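Local atomic coordinates of antifreeze protein (Marinomonas primoryensis, PDB entry 3P4G), a protein that binds ice as a hyperactive, calcium-dependent antifreeze protein, probably by means of anchored clathrate waters. Residues Gly132-Gly137 / Ala151-Gly156; Gly147-Ala152 / Gly170-Gly175. One frame throughout, in Å; residues are numbered along the deposited sequence. Where two conformers were deposited one is given.

Contact 1: Gly132-Gly137 / Ala151-Gly156; sequences GDLDAG and AALNAG. With CA (calcium ion), chain J; CA (calcium ion), chain I; CA (calcium ion), chain K.
Leu-134 and Leu-153 sit at matching positions on two parallel strands. The backbone supplies three hydrogen bonds. Leu-134 N reaches Ala-152 O at 3.0 Å, and Ala-136 N reaches Asn-154 O. Between them, Asn-154 N gives an almost straight bond (175°) to Leu-134 O at 2.8 Å. CA-H...O contacts to the same three carbonyls reinforce the pairing.

One side chain extends it. Asp-133 CG stands beside its own backbone N (chi1 -68°). OD1 of this carboxylate accepts from Ala-152 N at 3.0 Å. This N-H arrives from above the carboxylate plane. OD1 also touches Ala-151 CB at 3.4 Å.

Apolar contact is on the inner face. The two leucines lie side by side and point the same way, with Leu-134 CD2 4.2 Å from Leu-153 CG. Leu-134 also rests on Val-124 and Ile-126 of strand 123-126. On the other face, Asp-135 OD2 accepts from Gly-137 N at 2.7 Å in an Asx turn.

Metal binding closes the far end. Gly-137 O (2.4 Å) and Ala-155 O (2.3 Å) bind one calcium ion, with Asp-141, Asp-160 and Thr-157 among its other ligands. Adjacent coils joined by strand pairing and calcium-binding turns are the mark of this right-handed beta-helix.

Contact 2: Gly147-Ala152 / Gly170-Gly175; sequences GDVNAA and GIVNMG. With CA (calcium ion), chain K; MG (magnesium ion), chain S; CA (calcium ion), chain L.
Gly-170 N donates to Val-149 O at 3.0 Å and links two successive coils of the right-handed beta-helix. The bond is fairly straight (160°), but the donor is tilted from the carbonyl plane. Beside it, Ala-151 O receives a CA-H...O contact from Gly-170 CA at 3.3 Å. The same oxygen takes a weak bond from Ile-171 N. Ala-152 CA makes a CA-H...O contact of 3.4 Å with Ile-171 O. The backbone of 149-152 thus runs close against the start of strand 171-173.

Inside the coil, two valines meet by single methyl groups. Val-149 CG1 is 4.0 Å from Val-172 CG2, and the side chains cross at about a right angle. The methyl that Val-149 offers is the one anti to its backbone N (chi1 170°); Val-172 offers the one anti to its carbonyl carbon. Both valines also touch strand 161-164: Val-149 meets Ile-164 and Val-172 meets Leu-162. Backbone bonds to Asp-167 and Ser-169 tie Val-149 to the next turn.

Farther out, Asp-148 carries a magnesium ion at the turn. Its OD2 binds the metal at 2.0 Å, and five waters bring the ligands to six. OD1 does not bind the metal. Asp-148 OD1 accepts from one of those waters at 2.7 Å and from Asp-167 N, which helps to hold the carboxylate in place.

At the other end of 170-175, Met-174 O and Gly-175 O bind two different calcium ions. An Asx turn shapes the chain there: Asn-173 OD1 accepts from Gly-175 N at 2.9 Å, in the plane of the amide and on a lone pair.

Overall arrangement
Contacts 1 and 2 have centres 7 Å apart and share Ala-151 and Ala-152. Strand 153-154 of contact 1 lies beside strand 171-173 of contact 2 on the same face of the beta-helix. Two probable hydrogen bonds join them, Leu-153 O to Asn-173 N at 2.8 Å and Ala-155 N to Asn-173 O at 2.9 Å. Inside the coils, Ala-155 CB packs on Met-174 CE at 3.6 Å. The contacts also meet at a metal: Gly-156 O and Met-174 O bind the same calcium ion. Three successive coils are therefore tied together by strand pairing and by calcium at the turns that follow these strands. The magnesium ion on Asp-148 lies across the coil from the calcium ions, on the loop before strand 153-154.

Contact 1: Gly132-Gly137 / Ala151-Gly156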
loop_
_atom_site.group_PDB
_atom_site.type_symbol
_atom_site.label_atom_id
_atom_site.label_comp_id
_atom_site.label_asym_id
_atom_site.label_seq_id
_atom_site.Cartn_x
_atom_site.Cartn_y
_atom_site.Cartn_z
ATOM N N GLY A 132 -1.527 14.039 3.502
ATOM C CA GLY A 132 -2.837 14.093 4.191
ATOM C C GLY A 132 -3.368 12.670 4.168
ATOM O O GLY A 132 -2.838 11.826 3.426
ATOM N N ASP A 133 -4.384 12.374 4.962
ATOM C CA ASP A 133 -4.913 11.024 5.045
ATOM C C ASP A 133 -5.819 10.748 3.889
ATOM O O ASP A 133 -6.745 11.502 3.641
ATOM C CB ASP A 133 -5.753 10.823 6.323
ATOM C CG ASP A 133 -4.921 10.873 7.586
ATOM O OD1 ASP A 133 -3.662 10.761 7.558
ATOM O OD2 ASP A 133 -5.534 11.016 8.648
ATOM N N LEU A 134 -5.542 9.665 3.186
ATOM C CA LEU A 134 -6.403 9.243 2.092
ATOM C C LEU A 134 -7.279 8.063 2.458
ATOM O O LEU A 134 -6.811 7.053 3.087
ATOM C CB LEU A 134 -5.520 8.865 0.885
ATOM C CG LEU A 134 -6.308 8.603 -0.425
ATOM C CD1 LEU A 134 -5.412 8.970 -1.583
ATOM C CD2 LEU A 134 -6.634 7.190 -0.618
ATOM N N ASP A 135 -8.563 8.143 2.062
ATOM C CA ASP A 135 -9.451 6.994 2.220
ATOM C C ASP A 135 -10.096 6.683 0.884
ATOM O O ASP A 135 -10.810 7.528 0.337
ATOM C CB ASP A 135 -10.541 7.270 3.273
ATOM C CG ASP A 135 -11.210 5.990 3.745
ATOM O OD1 ASP A 135 -11.300 5.704 4.986
ATOM O OD2 ASP A 135 -11.539 5.185 2.901
ATOM N N ALA A 136 -9.814 5.502 0.319
ATOM C CA ALA A 136 -10.393 5.170 -1.003
ATOM C C ALA A 136 -11.819 4.668 -0.841
ATOM O O ALA A 136 -12.581 4.545 -1.825
ATOM C CB ALA A 136 -9.530 4.120 -1.724
ATOM N N GLY A 137 -12.211 4.360 0.407
ATOM C CA GLY A 137 -13.581 3.964 0.710
ATOM C C GLY A 137 -13.989 2.577 0.213
ATOM O O GLY A 137 -13.132 1.735 -0.208
ATOM N N ALA A 151 1.304 9.726 5.413
ATOM C CA ALA A 151 0.207 9.772 6.342
ATOM C C ALA A 151 -0.610 8.454 6.314
ATOM O O ALA A 151 -0.080 7.406 5.876
ATOM C CB ALA A 151 -0.667 11.021 5.994
ATOM N N ALA A 152 -1.857 8.458 6.796
ATOM C CA ALA A 152 -2.694 7.253 6.690
ATOM C C ALA A 152 -3.173 7.024 5.267
ATOM O O ALA A 152 -3.507 7.965 4.563
ATOM C CB ALA A 152 -3.943 7.309 7.626
ATOM N N LEU A 153 -3.213 5.781 4.833
ATOM C CA LEU A 153 -3.825 5.501 3.543
ATOM C C LEU A 153 -4.701 4.253 3.779
ATOM O O LEU A 153 -4.210 3.148 4.057
ATOM C CB LEU A 153 -2.775 5.277 2.450
ATOM C CG LEU A 153 -3.334 5.254 1.015
ATOM C CD1 LEU A 153 -2.171 5.480 0.006
ATOM C CD2 LEU A 153 -4.088 3.962 0.628
ATOM N N ASN A 154 -6.008 4.445 3.687
ATOM C CA ASN A 154 -6.964 3.387 3.905
ATOM C C ASN A 154 -7.655 3.049 2.590
ATOM O O ASN A 154 -8.396 3.884 2.063
ATOM C CB ASN A 154 -7.956 3.868 4.966
ATOM C CG ASN A 154 -7.302 3.993 6.328
ATOM O OD1 ASN A 154 -6.559 3.113 6.740
ATOM N ND2 ASN A 154 -7.540 5.106 7.009
ATOM N N ALA A 155 -7.389 1.852 2.044
ATOM C CA ALA A 155 -7.959 1.459 0.752
ATOM C C ALA A 155 -9.425 0.956 0.868
ATOM O O ALA A 155 -10.200 0.935 -0.146
ATOM C CB ALA A 155 -7.047 0.424 0.094
ATOM N N GLY A 156 -9.786 0.578 2.093
ATOM C CA GLY A 156 -11.165 0.166 2.498
ATOM C C GLY A 156 -11.545 -1.235 2.086
ATOM O O GLY A 156 -10.721 -2.064 1.625
HETATM CA CA CA J . -11.855 0.222 -1.528
HETATM CA CA CA I . -14.197 3.789 -3.376
HETATM CA CA CA K . -9.459 -3.589 0.324
#

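Contact 2: Gly147-Ala152 / Gly170-Gly175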
loop_
_atom_site.group_PDB
_atom_site.type_symbol
_atom_site.label_atom_id
_atom_site.label_comp_id
_atom_site.label_asym_id
_atom_site.label_seq_id
_atom_site.Cartn_x
_atom_site.Cartn_y
_atom_site.Cartn_z
ATOM N N GLY A 147 4.992 9.763 -5.342
ATOM C CA GLY A 147 6.027 9.953 -4.298
ATOM C C GLY A 147 5.847 9.029 -3.101
ATOM O O GLY A 147 5.704 7.805 -3.232
ATOM N N ASP A 148 5.873 9.624 -1.912
ATOM C CA ASP A 148 5.828 8.888 -0.657
ATOM C C ASP A 148 4.419 8.892 -0.111
ATOM O O ASP A 148 3.629 9.800 -0.427
ATOM C CB ASP A 148 6.669 9.663 0.365
ATOM C CG ASP A 148 8.124 9.733 0.001
ATOM O OD1 ASP A 148 8.668 8.744 -0.489
ATOM O OD2 ASP A 148 8.776 10.775 0.265
ATOM N N VAL A 149 4.120 7.875 0.687
ATOM C CA VAL A 149 2.919 7.857 1.516
ATOM C C VAL A 149 3.383 8.222 2.943
ATOM O O VAL A 149 4.046 7.423 3.626
ATOM C CB VAL A 149 2.226 6.499 1.485
ATOM C CG1 VAL A 149 1.075 6.454 2.599
ATOM C CG2 VAL A 149 1.607 6.249 0.086
ATOM N N ASN A 150 3.071 9.449 3.373
ATOM C CA ASN A 150 3.580 9.963 4.685
ATOM C C ASN A 150 2.543 9.925 5.801
ATOM O O ASN A 150 2.862 10.049 7.013
ATOM C CB ASN A 150 4.095 11.366 4.511
ATOM C CG ASN A 150 5.308 11.399 3.674
ATOM O OD1 ASN A 150 6.109 10.474 3.725
ATOM N ND2 ASN A 150 5.475 12.466 2.906
ATOM N N ALA A 151 1.304 9.726 5.413
ATOM C CA ALA A 151 0.207 9.772 6.342
ATOM C C ALA A 151 -0.610 8.454 6.314
ATOM O O ALA A 151 -0.080 7.406 5.876
ATOM C CB ALA A 151 -0.667 11.021 5.994
ATOM N N ALA A 152 -1.857 8.458 6.796
ATOM C CA ALA A 152 -2.694 7.253 6.690
ATOM C C ALA A 152 -3.173 7.024 5.267
ATOM O O ALA A 152 -3.507 7.965 4.563
ATOM C CB ALA A 152 -3.943 7.309 7.626
ATOM N N GLY A 170 4.039 6.442 6.445
ATOM C CA GLY A 170 2.790 6.368 7.198
ATOM C C GLY A 170 2.248 4.944 7.320
ATOM O O GLY A 170 3.008 3.950 7.208
ATOM N N ILE A 171 0.955 4.831 7.627
ATOM C CA ILE A 171 0.332 3.526 7.823
ATOM C C ILE A 171 -0.654 3.252 6.678
ATOM O O ILE A 171 -1.669 3.971 6.536
ATOM C CB ILE A 171 -0.402 3.441 9.216
ATOM C CG1 ILE A 171 0.634 3.532 10.345
ATOM C CG2 ILE A 171 -1.097 2.107 9.331
ATOM C CD1 ILE A 171 0.094 3.787 11.718
ATOM N N VAL A 172 -0.341 2.234 5.871
ATOM C CA VAL A 172 -1.209 1.768 4.771
ATOM C C VAL A 172 -2.037 0.577 5.280
ATOM O O VAL A 172 -1.481 -0.397 5.829
ATOM C CB VAL A 172 -0.348 1.320 3.563
ATOM C CG1 VAL A 172 -1.176 0.598 2.487
ATOM C CG2 VAL A 172 0.374 2.498 2.957
ATOM N N ASN A 173 -3.353 0.688 5.138
ATOM C CA ASN A 173 -4.257 -0.384 5.499
ATOM C C ASN A 173 -5.150 -0.681 4.314
ATOM O O ASN A 173 -5.968 0.140 3.907
ATOM C CB ASN A 173 -5.139 -0.038 6.645
ATOM C CG ASN A 173 -5.691 -1.296 7.319
ATOM O OD1 ASN A 173 -6.373 -2.211 6.697
ATOM N ND2 ASN A 173 -5.291 -1.431 8.583
ATOM N N MET A 174 -4.973 -1.860 3.767
ATOM C CA MET A 174 -5.698 -2.194 2.558
ATOM C C MET A 174 -7.063 -2.726 2.805
ATOM O O MET A 174 -7.864 -2.838 1.854
ATOM C CB MET A 174 -4.864 -3.173 1.719
ATOM C CG MET A 174 -3.504 -2.569 1.271
ATOM S SD MET A 174 -3.642 -1.030 0.308
ATOM C CE MET A 174 -4.438 -1.601 -1.230
ATOM N N GLY A 175 -7.363 -3.042 4.055
ATOM C CA GLY A 175 -8.739 -3.386 4.434
ATOM C C GLY A 175 -9.174 -4.751 3.888
ATOM O O GLY A 175 -8.343 -5.582 3.441
HETATM CA CA CA K . -9.459 -3.589 0.324
HETATM MG MG MG S . 10.644 11.300 -0.009
HETATM CA CA CA L . -7.061 -7.236 2.103
HETATM O O HOH W 1 11.023 9.697 -1.277
HETATM O O HOH W 2 11.187 9.909 1.423
HETATM O O HOH W 3 12.539 11.838 0.003
HETATM O O HOH W 4 10.147 12.981 -1.054
HETATM O O HOH W 5 10.601 12.557 1.650
#